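Purine nucleoside phosphorylase (PDB 2P4S) catalyses the phosphate-dependent cleavage of inosine, guanosine and their 2'-deoxy forms into free purine base and pentose 1-phosphate, as part of purine salvage. Local coordinates at residues A[112-117]-A[195-200]; A[123-128]-A[165-170]; A[321-326]-A[354-359]; A[214-219]-A[254-259]; A[184-189]-A[310-315]. All coordinates share one frame; numbering follows the deposited sequence.

Contact 1 (A[112-117]-A[195-200]); sequences VGIICG and HLIATN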
# COMPACT_ATOMS: atom_id res chain seq x y z
N VAL A 112 -12.37 19.94 23.36
CA VAL A 112 -12.08 18.55 23.17
C VAL A 112 -13.05 17.93 22.16
O VAL A 112 -14.24 17.94 22.38
CB VAL A 112 -12.15 17.76 24.52
CG1 VAL A 112 -11.74 16.30 24.30
CG2 VAL A 112 -11.25 18.42 25.61
N GLY A 113 -12.52 17.37 21.07
CA GLY A 113 -13.30 16.48 20.16
C GLY A 113 -13.12 14.98 20.47
O GLY A 113 -12.01 14.53 20.76
N ILE A 114 -14.20 14.20 20.38
CA ILE A 114 -14.16 12.76 20.66
C ILE A 114 -14.77 12.01 19.45
O ILE A 114 -15.91 12.30 19.02
CB ILE A 114 -14.95 12.39 21.94
CG1 ILE A 114 -14.43 13.15 23.17
CG2 ILE A 114 -14.90 10.87 22.20
CD1 ILE A 114 -15.39 13.10 24.42
N ILE A 115 -14.01 11.09 18.87
CA ILE A 115 -14.59 10.18 17.85
C ILE A 115 -14.90 8.82 18.48
O ILE A 115 -13.99 8.17 18.99
CB ILE A 115 -13.66 10.04 16.61
CG1 ILE A 115 -13.20 11.43 16.18
CG2 ILE A 115 -14.41 9.33 15.45
CD1 ILE A 115 -12.22 11.44 14.98
N CYS A 116 -16.17 8.43 18.51
CA CYS A 116 -16.62 7.10 19.00
C CYS A 116 -16.67 5.99 17.92
O CYS A 116 -17.45 6.10 16.96
CB CYS A 116 -18.03 7.21 19.59
SG CYS A 116 -18.18 8.49 20.84
N GLY A 117 -15.92 4.91 18.13
CA GLY A 117 -15.81 3.85 17.14
C GLY A 117 -16.80 2.74 17.38
O GLY A 117 -17.83 2.94 18.07
N HIS A 195 -7.84 19.40 21.57
CA HIS A 195 -7.55 18.00 21.83
C HIS A 195 -8.45 17.13 20.98
O HIS A 195 -9.63 17.47 20.80
CB HIS A 195 -7.73 17.64 23.31
CG HIS A 195 -6.65 18.21 24.18
ND1 HIS A 195 -6.41 19.57 24.28
CD2 HIS A 195 -5.70 17.61 24.94
CE1 HIS A 195 -5.39 19.78 25.09
NE2 HIS A 195 -4.93 18.60 25.49
N LEU A 196 -7.87 16.04 20.44
CA LEU A 196 -8.62 14.90 19.92
C LEU A 196 -8.48 13.64 20.77
O LEU A 196 -7.37 13.18 21.01
CB LEU A 196 -8.25 14.62 18.46
CG LEU A 196 -9.01 13.46 17.79
CD1 LEU A 196 -10.55 13.78 17.58
CD2 LEU A 196 -8.29 13.01 16.48
N ILE A 197 -9.61 13.11 21.25
CA ILE A 197 -9.69 11.74 21.72
C ILE A 197 -10.31 10.79 20.64
O ILE A 197 -11.51 10.86 20.33
CB ILE A 197 -10.48 11.62 23.04
CG1 ILE A 197 -9.85 12.51 24.13
CG2 ILE A 197 -10.54 10.14 23.49
CD1 ILE A 197 -10.69 12.61 25.39
N ALA A 198 -9.47 9.92 20.06
CA ALA A 198 -9.96 8.96 19.05
C ALA A 198 -10.07 7.58 19.69
O ALA A 198 -9.12 7.10 20.32
CB ALA A 198 -9.04 8.93 17.85
N THR A 199 -11.24 6.96 19.57
CA THR A 199 -11.47 5.64 20.15
C THR A 199 -11.79 4.68 19.01
O THR A 199 -12.38 5.08 18.00
CB THR A 199 -12.65 5.60 21.11
OG1 THR A 199 -13.87 5.69 20.36
CG2 THR A 199 -12.60 6.71 22.17
N ASN A 200 -11.45 3.41 19.15
CA ASN A 200 -11.90 2.46 18.15
C ASN A 200 -12.04 1.11 18.81
O ASN A 200 -11.63 0.94 19.97
CB ASN A 200 -10.92 2.43 16.96
CG ASN A 200 -9.52 2.06 17.37
OD1 ASN A 200 -9.28 0.99 17.94
ND2 ASN A 200 -8.58 2.93 17.10
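G113 and I115 link strand 112-116 to I197 and T199 in a textbook parallel ladder at the centre of the alpha/beta fold of the PNP/MTAP phosphorylases. G113 N donates to H195 O and I197 N to G113 O; I115 N then reaches I197 O, and T199 N reaches I115 O at 3.1 Å. The strand axes run 4.7 Å apart.

A densely bonded part lies at the C-terminal end. T199 OG1 sits between its own backbone N and carbonyl carbon (chi1 73°), a crowded position that turns the hydroxyl toward the neighbouring strand. It gives its proton to I115 O, 2.8 Å away, in the carbonyl plane and on a lone pair, while T199 N approaches the same oxygen nearly along the C=O axis. T199 OG1 in turn accepts a hydrogen bond from G117 N at 3.1 Å, so one side chain continues the pairing where regular bridging stops.

Packing flanks the ladder on both faces. I115 CG1 meets L196 CD1 at 3.8 Å on the face covered by helix 178-191, and V112 CG1 meets I197 CD1 at 4.0 Å on the face covered by helix 353-370. The looser end is at H195, partly exposed, whose imidazole leads away and leaves CB 4.3 Å from V112 CG2.

Beyond the tight end, S118 N and A201 N, one residue past each segment, both bind phosphate. The doubly held I115 carbonyl and the two-way T199 hydroxyl thus tie together the strand ends from which these two phosphate-binding amides follow.

Contact 2 (A[123-128]-A[165-170]); sequences LAEQLT and CMQGRF. With PO4 (phosphate ion), chain D.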
# COMPACT_ATOMS: atom_id res chain seq x y z
N LEU A 123 -20.82 6.62 24.47
CA LEU A 123 -20.11 7.76 25.07
C LEU A 123 -20.89 9.06 24.87
O LEU A 123 -20.96 9.91 25.78
CB LEU A 123 -18.70 7.91 24.50
CG LEU A 123 -17.59 6.96 24.99
CD1 LEU A 123 -16.36 7.11 24.08
CD2 LEU A 123 -17.21 7.18 26.47
N ALA A 124 -21.46 9.24 23.66
CA ALA A 124 -22.24 10.44 23.32
C ALA A 124 -23.54 10.55 24.14
O ALA A 124 -24.03 11.65 24.39
CB ALA A 124 -22.53 10.49 21.85
N GLU A 125 -24.09 9.41 24.54
CA GLU A 125 -25.30 9.35 25.38
C GLU A 125 -25.11 9.79 26.83
O GLU A 125 -26.07 10.03 27.56
CB GLU A 125 -25.89 7.94 25.35
CG GLU A 125 -26.50 7.55 24.01
CD GLU A 125 -27.02 6.13 24.04
OE1 GLU A 125 -27.08 5.55 25.16
OE2 GLU A 125 -27.35 5.58 22.96
N GLN A 126 -23.87 9.92 27.27
CA GLN A 126 -23.63 10.34 28.64
C GLN A 126 -23.47 11.83 28.73
O GLN A 126 -23.29 12.35 29.81
CB GLN A 126 -22.41 9.61 29.19
CG GLN A 126 -22.65 8.13 29.13
CD GLN A 126 -21.66 7.34 29.90
OE1 GLN A 126 -21.05 7.85 30.86
NE2 GLN A 126 -21.49 6.07 29.50
N LEU A 127 -23.50 12.52 27.60
CA LEU A 127 -23.44 13.99 27.60
C LEU A 127 -24.73 14.61 28.17
O LEU A 127 -25.79 14.00 28.09
CB LEU A 127 -23.17 14.52 26.19
CG LEU A 127 -21.94 13.97 25.47
CD1 LEU A 127 -21.82 14.66 24.14
CD2 LEU A 127 -20.68 14.17 26.27
N THR A 128 -24.63 15.81 28.74
CA THR A 128 -25.80 16.56 29.21
C THR A 128 -25.93 17.89 28.45
O THR A 128 -24.93 18.37 27.86
CB THR A 128 -25.75 16.86 30.72
OG1 THR A 128 -24.61 17.67 31.01
CG2 THR A 128 -25.67 15.58 31.56
N CYS A 165 -18.71 15.47 20.13
CA CYS A 165 -18.63 14.05 20.06
C CYS A 165 -19.19 13.46 18.74
O CYS A 165 -20.37 13.67 18.38
CB CYS A 165 -19.32 13.53 21.30
SG CYS A 165 -19.17 11.82 21.45
N MET A 166 -18.32 12.82 17.95
CA MET A 166 -18.73 12.03 16.80
C MET A 166 -19.28 10.70 17.23
O MET A 166 -18.53 9.77 17.56
CB MET A 166 -17.61 11.81 15.81
CG MET A 166 -17.43 12.96 14.85
SD MET A 166 -16.03 12.63 13.76
CE MET A 166 -16.69 11.47 12.54
N GLN A 167 -20.59 10.60 17.26
CA GLN A 167 -21.24 9.35 17.58
C GLN A 167 -21.37 8.52 16.31
O GLN A 167 -22.37 8.63 15.56
CB GLN A 167 -22.60 9.60 18.20
CG GLN A 167 -23.19 8.33 18.79
CD GLN A 167 -24.58 8.56 19.35
OE1 GLN A 167 -25.24 9.54 19.00
NE2 GLN A 167 -25.04 7.66 20.21
N GLY A 168 -20.36 7.67 16.08
CA GLY A 168 -20.20 6.99 14.79
C GLY A 168 -19.17 7.69 13.94
O GLY A 168 -19.04 8.92 13.99
N ARG A 169 -18.44 6.93 13.13
CA ARG A 169 -17.43 7.51 12.25
C ARG A 169 -17.53 6.95 10.81
O ARG A 169 -18.47 6.22 10.49
CB ARG A 169 -16.00 7.34 12.83
CG ARG A 169 -15.53 5.88 12.92
CD ARG A 169 -14.05 5.66 12.55
NE ARG A 169 -13.09 6.29 13.46
CZ ARG A 169 -12.88 5.92 14.72
NH1 ARG A 169 -13.55 4.88 15.23
NH2 ARG A 169 -11.99 6.57 15.46
N PHE A 170 -16.54 7.34 9.98
CA PHE A 170 -16.42 7.03 8.54
C PHE A 170 -15.16 6.20 8.30
O PHE A 170 -14.09 6.53 8.84
CB PHE A 170 -16.32 8.33 7.70
CG PHE A 170 -17.32 9.37 8.11
CD1 PHE A 170 -18.69 9.04 8.22
CD2 PHE A 170 -16.91 10.66 8.46
CE1 PHE A 170 -19.61 10.00 8.63
CE2 PHE A 170 -17.88 11.62 8.87
CZ PHE A 170 -19.20 11.29 8.96
P PO4 D . -13.94 1.31 14.41
O1 PO4 D . -14.07 1.17 15.89
O2 PO4 D . -14.71 2.56 13.98
O3 PO4 D . -12.54 1.48 13.94
O4 PO4 D . -14.50 0.07 13.78
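Trans first torsions at C165 (chi1 -175°) and Q167 (chi1 -169°) carry SG and CG out from strand 161-167 onto A124, in the short helix 122-125. A124 CB is the point of convergence: C165 SG lies 3.6 Å from it, and Q167 CB 3.8 Å. Because the Q167 chain stays extended, its CG and CD also pass alongside the A124 methyl. L127 adds a second apolar touch, its CD1 branch reaching C165 CB at 3.9 Å. At the rim E125 CG comes to 4.1 Å from Q167 NE2, with carboxylate and amide planes almost perpendicular; that NE2 makes a weak hydrogen bond to G121 O.

The same segment leaves the sheet through G168 and arrives at the phosphate site. R169 bends at its second and third torsions and directs NH1 to phosphate O2 at 2.9 Å, the oxygen lying near the guanidinium plane at its edge. E309 binds NE by a salt bridge and T199 O takes NH2, which fixes the rotation of the group. The chemistry is divided: apolar packing fastens the strand to the helix, while a guanidinium held by the protein at NE and NH2 would present NH1 and its positive charge to the anion.

Contact 3 (A[321-326]-A[354-359]); sequences FAFSLI and KTLGEF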
# COMPACT_ATOMS: atom_id res chain seq x y z
N PHE A 321 -5.02 11.84 22.15
CA PHE A 321 -5.09 10.71 23.04
C PHE A 321 -5.96 9.70 22.28
O PHE A 321 -6.95 10.08 21.64
CB PHE A 321 -5.75 11.09 24.39
CG PHE A 321 -5.98 9.91 25.29
CD1 PHE A 321 -7.27 9.43 25.51
CD2 PHE A 321 -4.88 9.22 25.86
CE1 PHE A 321 -7.50 8.29 26.29
CE2 PHE A 321 -5.08 8.07 26.67
CZ PHE A 321 -6.39 7.61 26.90
N ALA A 322 -5.59 8.43 22.31
CA ALA A 322 -6.38 7.41 21.63
C ALA A 322 -6.26 6.04 22.30
O ALA A 322 -5.22 5.72 22.86
CB ALA A 322 -5.95 7.30 20.15
N PHE A 323 -7.33 5.26 22.23
CA PHE A 323 -7.31 3.86 22.67
C PHE A 323 -8.15 2.95 21.80
O PHE A 323 -9.10 3.39 21.16
CB PHE A 323 -7.72 3.70 24.13
CG PHE A 323 -9.11 4.16 24.45
CD1 PHE A 323 -10.18 3.28 24.35
CD2 PHE A 323 -9.34 5.45 24.91
CE1 PHE A 323 -11.44 3.67 24.69
CE2 PHE A 323 -10.62 5.85 25.25
CZ PHE A 323 -11.67 4.95 25.15
N SER A 324 -7.79 1.66 21.85
CA SER A 324 -8.54 0.57 21.25
C SER A 324 -9.21 -0.25 22.37
O SER A 324 -8.54 -0.69 23.33
CB SER A 324 -7.59 -0.37 20.50
OG SER A 324 -6.94 0.22 19.39
N LEU A 325 -10.52 -0.49 22.23
CA LEU A 325 -11.16 -1.58 22.95
C LEU A 325 -10.89 -2.87 22.15
O LEU A 325 -11.24 -2.95 20.96
CB LEU A 325 -12.67 -1.34 23.07
CG LEU A 325 -13.50 -2.37 23.85
CD1 LEU A 325 -13.12 -2.44 25.36
CD2 LEU A 325 -14.97 -1.99 23.70
N ILE A 326 -10.28 -3.87 22.81
CA ILE A 326 -9.97 -5.15 22.20
C ILE A 326 -11.26 -5.96 22.19
O ILE A 326 -11.76 -6.34 23.23
CB ILE A 326 -8.85 -5.90 23.00
CG1 ILE A 326 -7.58 -5.05 23.09
CG2 ILE A 326 -8.61 -7.31 22.45
CD1 ILE A 326 -6.93 -4.65 21.70
N LYS A 354 -20.55 1.79 31.02
CA LYS A 354 -20.37 2.50 32.27
C LYS A 354 -18.87 2.80 32.47
O LYS A 354 -18.47 3.95 32.62
CB LYS A 354 -20.99 1.67 33.41
CG LYS A 354 -21.24 2.41 34.71
CD LYS A 354 -22.58 1.90 35.34
CE LYS A 354 -22.53 1.82 36.91
NZ LYS A 354 -22.55 3.17 37.58
N THR A 355 -18.05 1.76 32.41
CA THR A 355 -16.59 1.86 32.51
C THR A 355 -15.94 2.81 31.46
O THR A 355 -15.14 3.70 31.81
CB THR A 355 -15.96 0.43 32.35
OG1 THR A 355 -16.55 -0.45 33.32
CG2 THR A 355 -14.46 0.44 32.56
N LEU A 356 -16.28 2.58 30.19
CA LEU A 356 -15.79 3.41 29.10
C LEU A 356 -16.10 4.88 29.33
O LEU A 356 -15.24 5.73 29.14
CB LEU A 356 -16.36 2.92 27.76
CG LEU A 356 -15.92 1.51 27.26
CD1 LEU A 356 -16.97 0.93 26.28
CD2 LEU A 356 -14.58 1.53 26.60
N GLY A 357 -17.32 5.16 29.82
CA GLY A 357 -17.76 6.54 30.05
C GLY A 357 -17.01 7.21 31.20
O GLY A 357 -16.52 8.33 31.07
N GLU A 358 -16.89 6.48 32.30
CA GLU A 358 -16.12 6.93 33.46
C GLU A 358 -14.66 7.21 33.10
O GLU A 358 -14.11 8.26 33.44
CB GLU A 358 -16.21 5.89 34.57
CG GLU A 358 -15.64 6.35 35.92
CD GLU A 358 -16.33 7.62 36.48
OE1 GLU A 358 -17.60 7.70 36.44
OE2 GLU A 358 -15.61 8.55 36.94
N PHE A 359 -14.06 6.27 32.36
CA PHE A 359 -12.66 6.38 31.87
C PHE A 359 -12.47 7.61 31.00
O PHE A 359 -11.62 8.45 31.27
CB PHE A 359 -12.24 5.06 31.13
CG PHE A 359 -10.82 5.06 30.58
CD1 PHE A 359 -9.71 4.83 31.43
CD2 PHE A 359 -10.59 5.28 29.23
CE1 PHE A 359 -8.40 4.82 30.92
CE2 PHE A 359 -9.26 5.24 28.70
CZ PHE A 359 -8.17 5.02 29.56
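F323 and L356 meet where a helix lies against a sheet, the layered packing of the alpha/beta phosphorylase fold: the C-terminal helix 353-370 covers strand 319-329. Over these segments the two run nearly antiparallel, at 169°, with axes 12.3 Å apart, a gap that phenylalanine and leucine side chains bridge.

Aromatic contacts come first. F359 turns the edge of its ring to the face of F323 in a T-shaped pair, with centroids 5.4 Å apart and planes at 82°. The touching atom is F359 CE2, which stands over the F323 ring, 3.8 Å from F323 CE2. F323 presents that face because its CG sits between the backbone N and carbonyl carbon (chi1 61°), while F359 CG is trans to its own N and extends toward the strand. A third ring joins from the side: F359 CZ lies at the edge of F321, near the plane of that ring, 4.1 Å from F321 CZ. Around this cluster F321 and F359 both also pack on A259 of helix 253-265.

Aliphatic contacts continue the layer toward the phosphate-site end of the strand, where the L325 side chain comes within about 5 Å of that of A201. L356 spreads its two methyl branches over different partners. Its CD2 meets F323 CE1 at 4.3 Å, and CD1 touches L325 CD2 at 4.4 Å.

Contact 4 (A[214-219]-A[254-259]); sequences IMLIKD and KLNQQA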
# COMPACT_ATOMS: atom_id res chain seq x y z
N ILE A 214 -8.64 -2.45 27.30
CA ILE A 214 -8.41 -1.21 26.60
C ILE A 214 -6.91 -1.08 26.39
O ILE A 214 -6.13 -1.09 27.36
CB ILE A 214 -8.94 -0.05 27.44
CG1 ILE A 214 -10.48 -0.15 27.55
CG2 ILE A 214 -8.45 1.32 26.93
CD1 ILE A 214 -11.05 0.79 28.61
N MET A 215 -6.50 -0.99 25.14
CA MET A 215 -5.14 -0.67 24.80
C MET A 215 -4.99 0.81 24.50
O MET A 215 -5.47 1.26 23.46
CB MET A 215 -4.66 -1.46 23.59
CG MET A 215 -3.13 -1.37 23.40
SD MET A 215 -2.63 -1.76 21.74
CE MET A 215 -3.20 -0.30 20.81
N LEU A 216 -4.28 1.55 25.36
CA LEU A 216 -3.77 2.88 24.99
C LEU A 216 -2.91 2.74 23.75
O LEU A 216 -2.05 1.87 23.65
CB LEU A 216 -2.92 3.54 26.08
CG LEU A 216 -3.58 3.53 27.47
CD1 LEU A 216 -2.63 4.05 28.53
CD2 LEU A 216 -4.96 4.26 27.47
N ILE A 217 -3.12 3.65 22.81
CA ILE A 217 -2.29 3.69 21.64
C ILE A 217 -1.10 4.55 21.98
O ILE A 217 -1.22 5.73 22.32
CB ILE A 217 -3.08 4.14 20.38
CG1 ILE A 217 -4.34 3.27 20.22
CG2 ILE A 217 -2.13 4.13 19.13
CD1 ILE A 217 -5.26 3.63 18.99
N LYS A 218 0.06 3.91 21.96
CA LYS A 218 1.29 4.58 22.22
C LYS A 218 1.89 5.01 20.88
O LYS A 218 2.63 6.00 20.81
CB LYS A 218 2.24 3.63 22.97
CG LYS A 218 3.61 4.22 23.24
CD LYS A 218 4.54 3.26 24.02
CE LYS A 218 5.73 4.06 24.62
NZ LYS A 218 6.65 3.04 25.35
N ASP A 219 1.59 4.26 19.82
CA ASP A 219 2.15 4.53 18.52
C ASP A 219 1.35 3.78 17.47
O ASP A 219 0.53 2.93 17.81
CB ASP A 219 3.63 4.09 18.46
CG ASP A 219 4.45 4.94 17.49
OD1 ASP A 219 3.85 5.76 16.74
OD2 ASP A 219 5.67 4.78 17.46
N LYS A 254 1.94 12.18 28.40
CA LYS A 254 1.33 12.60 29.65
C LYS A 254 -0.11 12.17 29.80
O LYS A 254 -0.51 11.79 30.90
CB LYS A 254 1.41 14.10 29.83
CG LYS A 254 2.74 14.66 30.24
CD LYS A 254 2.64 16.18 30.07
CE LYS A 254 3.66 16.92 30.91
NZ LYS A 254 3.31 18.42 30.89
N LEU A 255 -0.91 12.26 28.73
CA LEU A 255 -2.30 11.78 28.82
C LEU A 255 -2.37 10.27 28.97
O LEU A 255 -3.20 9.75 29.72
CB LEU A 255 -3.15 12.24 27.64
CG LEU A 255 -3.46 13.75 27.59
CD1 LEU A 255 -4.14 14.18 26.26
CD2 LEU A 255 -4.30 14.18 28.83
N ASN A 256 -1.49 9.56 28.26
CA ASN A 256 -1.34 8.11 28.44
C ASN A 256 -0.97 7.74 29.89
O ASN A 256 -1.53 6.80 30.44
CB ASN A 256 -0.30 7.54 27.47
CG ASN A 256 -0.86 7.27 26.08
OD1 ASN A 256 -0.21 6.63 25.24
ND2 ASN A 256 -2.06 7.72 25.84
N GLN A 257 -0.05 8.49 30.49
CA GLN A 257 0.28 8.34 31.93
C GLN A 257 -0.95 8.58 32.85
O GLN A 257 -1.20 7.79 33.78
CB GLN A 257 1.49 9.23 32.32
CG GLN A 257 2.11 8.92 33.75
CD GLN A 257 2.55 7.44 33.86
OE1 GLN A 257 3.28 6.97 32.98
NE2 GLN A 257 2.05 6.70 34.86
N GLN A 258 -1.74 9.62 32.58
CA GLN A 258 -2.93 9.89 33.41
C GLN A 258 -3.98 8.76 33.32
O GLN A 258 -4.59 8.34 34.32
CB GLN A 258 -3.53 11.29 33.09
CG GLN A 258 -4.75 11.69 33.95
CD GLN A 258 -4.48 11.69 35.49
OE1 GLN A 258 -3.33 11.73 35.93
NE2 GLN A 258 -5.57 11.65 36.29
N ALA A 259 -4.17 8.25 32.10
CA ALA A 259 -4.99 7.04 31.84
C ALA A 259 -4.62 5.84 32.69
O ALA A 259 -5.48 5.09 33.17
CB ALA A 259 -4.91 6.69 30.32
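The carbonyl oxygen of I217 faces the side-chain amide of N256, with I217 O 3.2 Å from N256 OD1. The two residues belong to a beta-alpha-beta crossover, in which strand 214-221 leads through helix 253-265 to the parallel neighbouring strand 272-279. As that topology requires, the helix runs back against the strand, with a crossing angle of -161° and axes 9.5 Å apart.

L216 carries the apolar part. Its CG is trans to the carbonyl carbon (chi1 -49°), and the extended second torsion places both methyls over the helix. The CD1 branch lies against the backbone of the first turn, 3.5 Å from N256 O. CD2 touches the methyl of A259, one turn farther along the helix. F321 of strand 319-329 packs on both L216 and N256, and A259 also meets F359, so this helix lies beside helix 353-370 on the same face of the sheet.

Toward its C-terminal end the strand segment leaves the interior for the trimer interface. D219 OD2 is gripped by Y334 OH and A289 N of the second subunit, and the K218 ammonium makes a cation-pi contact with the same Y334 ring. On the buried side, the pairing of methyls ends with L216 CD2 3.7 Å from A259 CB.

Contact 5 (A[184-189]-A[310-315]); sequences PVRVMH and IITARH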
# COMPACT_ATOMS: atom_id res chain seq x y z
N PRO A 184 -13.88 15.64 9.62
CA PRO A 184 -14.44 16.15 10.88
C PRO A 184 -13.42 16.61 11.92
O PRO A 184 -13.75 17.47 12.78
CB PRO A 184 -15.21 14.95 11.41
CG PRO A 184 -15.58 14.18 10.12
CD PRO A 184 -14.36 14.27 9.32
N VAL A 185 -12.19 16.08 11.84
CA VAL A 185 -11.07 16.61 12.64
C VAL A 185 -10.68 18.05 12.29
O VAL A 185 -10.31 18.82 13.18
CB VAL A 185 -9.81 15.67 12.60
CG1 VAL A 185 -8.68 16.19 13.47
CG2 VAL A 185 -10.20 14.21 13.01
N ARG A 186 -10.69 18.42 11.00
CA ARG A 186 -10.39 19.83 10.59
C ARG A 186 -11.50 20.77 11.08
O ARG A 186 -11.21 21.85 11.55
CB ARG A 186 -10.28 19.99 9.10
CG ARG A 186 -9.37 19.03 8.37
CD ARG A 186 -8.03 19.56 8.39
NE ARG A 186 -7.29 19.36 7.14
CZ ARG A 186 -5.96 19.25 7.11
NH1 ARG A 186 -5.22 19.30 8.26
NH2 ARG A 186 -5.36 19.08 5.94
N VAL A 187 -12.75 20.32 11.00
CA VAL A 187 -13.89 21.03 11.55
C VAL A 187 -13.78 21.22 13.09
O VAL A 187 -13.96 22.34 13.57
CB VAL A 187 -15.24 20.33 11.17
CG1 VAL A 187 -16.38 21.05 11.81
CG2 VAL A 187 -15.42 20.30 9.65
N MET A 188 -13.51 20.16 13.85
CA MET A 188 -13.23 20.28 15.29
C MET A 188 -12.19 21.38 15.60
O MET A 188 -12.40 22.22 16.46
CB MET A 188 -12.78 18.94 15.88
CG MET A 188 -13.84 17.84 15.98
SD MET A 188 -13.06 16.22 16.37
CE MET A 188 -14.53 15.26 16.70
N HIS A 189 -11.08 21.40 14.87
CA HIS A 189 -10.06 22.42 15.04
C HIS A 189 -10.62 23.83 14.76
O HIS A 189 -10.46 24.76 15.58
CB HIS A 189 -8.91 22.08 14.07
CG HIS A 189 -7.93 23.19 13.86
ND1 HIS A 189 -7.08 23.64 14.86
CD2 HIS A 189 -7.60 23.89 12.75
CE1 HIS A 189 -6.31 24.60 14.37
NE2 HIS A 189 -6.60 24.76 13.09
N ILE A 310 -5.89 10.94 13.47
CA ILE A 310 -4.74 11.37 14.26
C ILE A 310 -3.73 12.18 13.45
O ILE A 310 -3.25 13.18 13.93
CB ILE A 310 -4.05 10.14 14.96
CG1 ILE A 310 -5.05 9.49 15.96
CG2 ILE A 310 -2.76 10.58 15.67
CD1 ILE A 310 -5.25 10.28 17.32
N ILE A 311 -3.40 11.77 12.24
CA ILE A 311 -2.44 12.50 11.42
C ILE A 311 -2.96 13.91 11.05
O ILE A 311 -2.23 14.92 11.07
CB ILE A 311 -2.12 11.68 10.15
CG1 ILE A 311 -1.22 10.50 10.50
CG2 ILE A 311 -1.46 12.51 9.06
CD1 ILE A 311 -0.88 9.61 9.27
N THR A 312 -4.24 13.96 10.71
CA THR A 312 -4.91 15.26 10.47
C THR A 312 -4.91 16.14 11.73
O THR A 312 -4.68 17.33 11.65
CB THR A 312 -6.35 15.01 9.97
OG1 THR A 312 -6.29 14.18 8.79
CG2 THR A 312 -7.04 16.32 9.67
N ALA A 313 -5.18 15.56 12.90
CA ALA A 313 -5.15 16.29 14.16
C ALA A 313 -3.77 16.88 14.43
O ALA A 313 -3.65 18.04 14.80
CB ALA A 313 -5.56 15.39 15.29
N ARG A 314 -2.73 16.09 14.24
CA ARG A 314 -1.35 16.50 14.50
C ARG A 314 -0.97 17.59 13.55
O ARG A 314 -0.32 18.53 13.93
CB ARG A 314 -0.38 15.30 14.34
CG ARG A 314 -0.53 14.28 15.46
CD ARG A 314 -0.50 14.99 16.85
NE ARG A 314 0.86 15.34 17.20
CZ ARG A 314 1.23 16.33 18.01
NH1 ARG A 314 0.30 17.12 18.58
NH2 ARG A 314 2.54 16.53 18.25
N HIS A 315 -1.39 17.46 12.30
CA HIS A 315 -1.17 18.48 11.28
C HIS A 315 -1.64 19.87 11.70
O HIS A 315 -0.91 20.82 11.51
CB HIS A 315 -1.81 18.08 9.93
CG HIS A 315 -1.48 19.04 8.80
ND1 HIS A 315 -2.45 19.77 8.15
CD2 HIS A 315 -0.30 19.42 8.27
CE1 HIS A 315 -1.88 20.54 7.24
NE2 HIS A 315 -0.58 20.34 7.29
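Helices 184-189 and 310-315 run in roughly the same direction, crossing at -31° with axes 9.1 Å apart and closest at V185 and A313, whose CA atoms are separated by 6.1 Å. That closeness is possible because A313 offers little more than backbone: V185 CG1, trans to its backbone N, rests 3.6 Å from A313 CA and 3.7 Å from A313 CB. Beside it V185 CB faces T312 CG2, a methyl that points into the groove because T312 OG1 is turned back to its own helix, bonded to H308 O.

R186 crosses over the same methyl at about a right angle. Its CD lies 3.6 Å from T312 CG2, and the chain, bent at its second and third torsions, then swings the guanidinium toward the end of the other helix. There NH1 donates to H315 ND1 at 2.8 Å, with an N-H...N angle of 158°. The bond lies near the plane of each group, although the guanidinium and imidazole planes are twisted 48° apart.

Both helices cover one side of the central sheet. Helix 178-191 is the crossover connection from strand 161-167 to strand 195-204, passing over strand 112-116, which lies between them, and V185 and A313 alike pack on L196 of that sheet.

H315 is held at its second nitrogen too, since NE2 bonds P242 O; with ND1 accepting, this is consistent with a neutral ring protonated at NE2. R186 also makes a cation-pi contact with F240, and at the far side of helix 307-315 I311 packs on N284 of the second subunit.

Overall arrangement
All five contacts are largely buried, with exposed edges at E125 of contact 2 and K218 of contact 4. Contact 1 lies nearest the chain centre: I114 and C116 pair with M166 of contact 2, and N200 with L325 of contact 3. Contacts 3 and 4 are joined by adjacent strands, S324 O bonding M215 N. Helices cover the sheet on its two faces, contact 5 on one and contacts 3 and 4 on the other, the centres of contacts 3 and 5 about 20 Å apart. Backbone bonding dominates contact 1, aromatic packing contact 3. Contacts 1 and 2 both end at the phosphate site; contact 4, farthest from the chain centre, and an edge of contact 5 reach a neighbouring subunit.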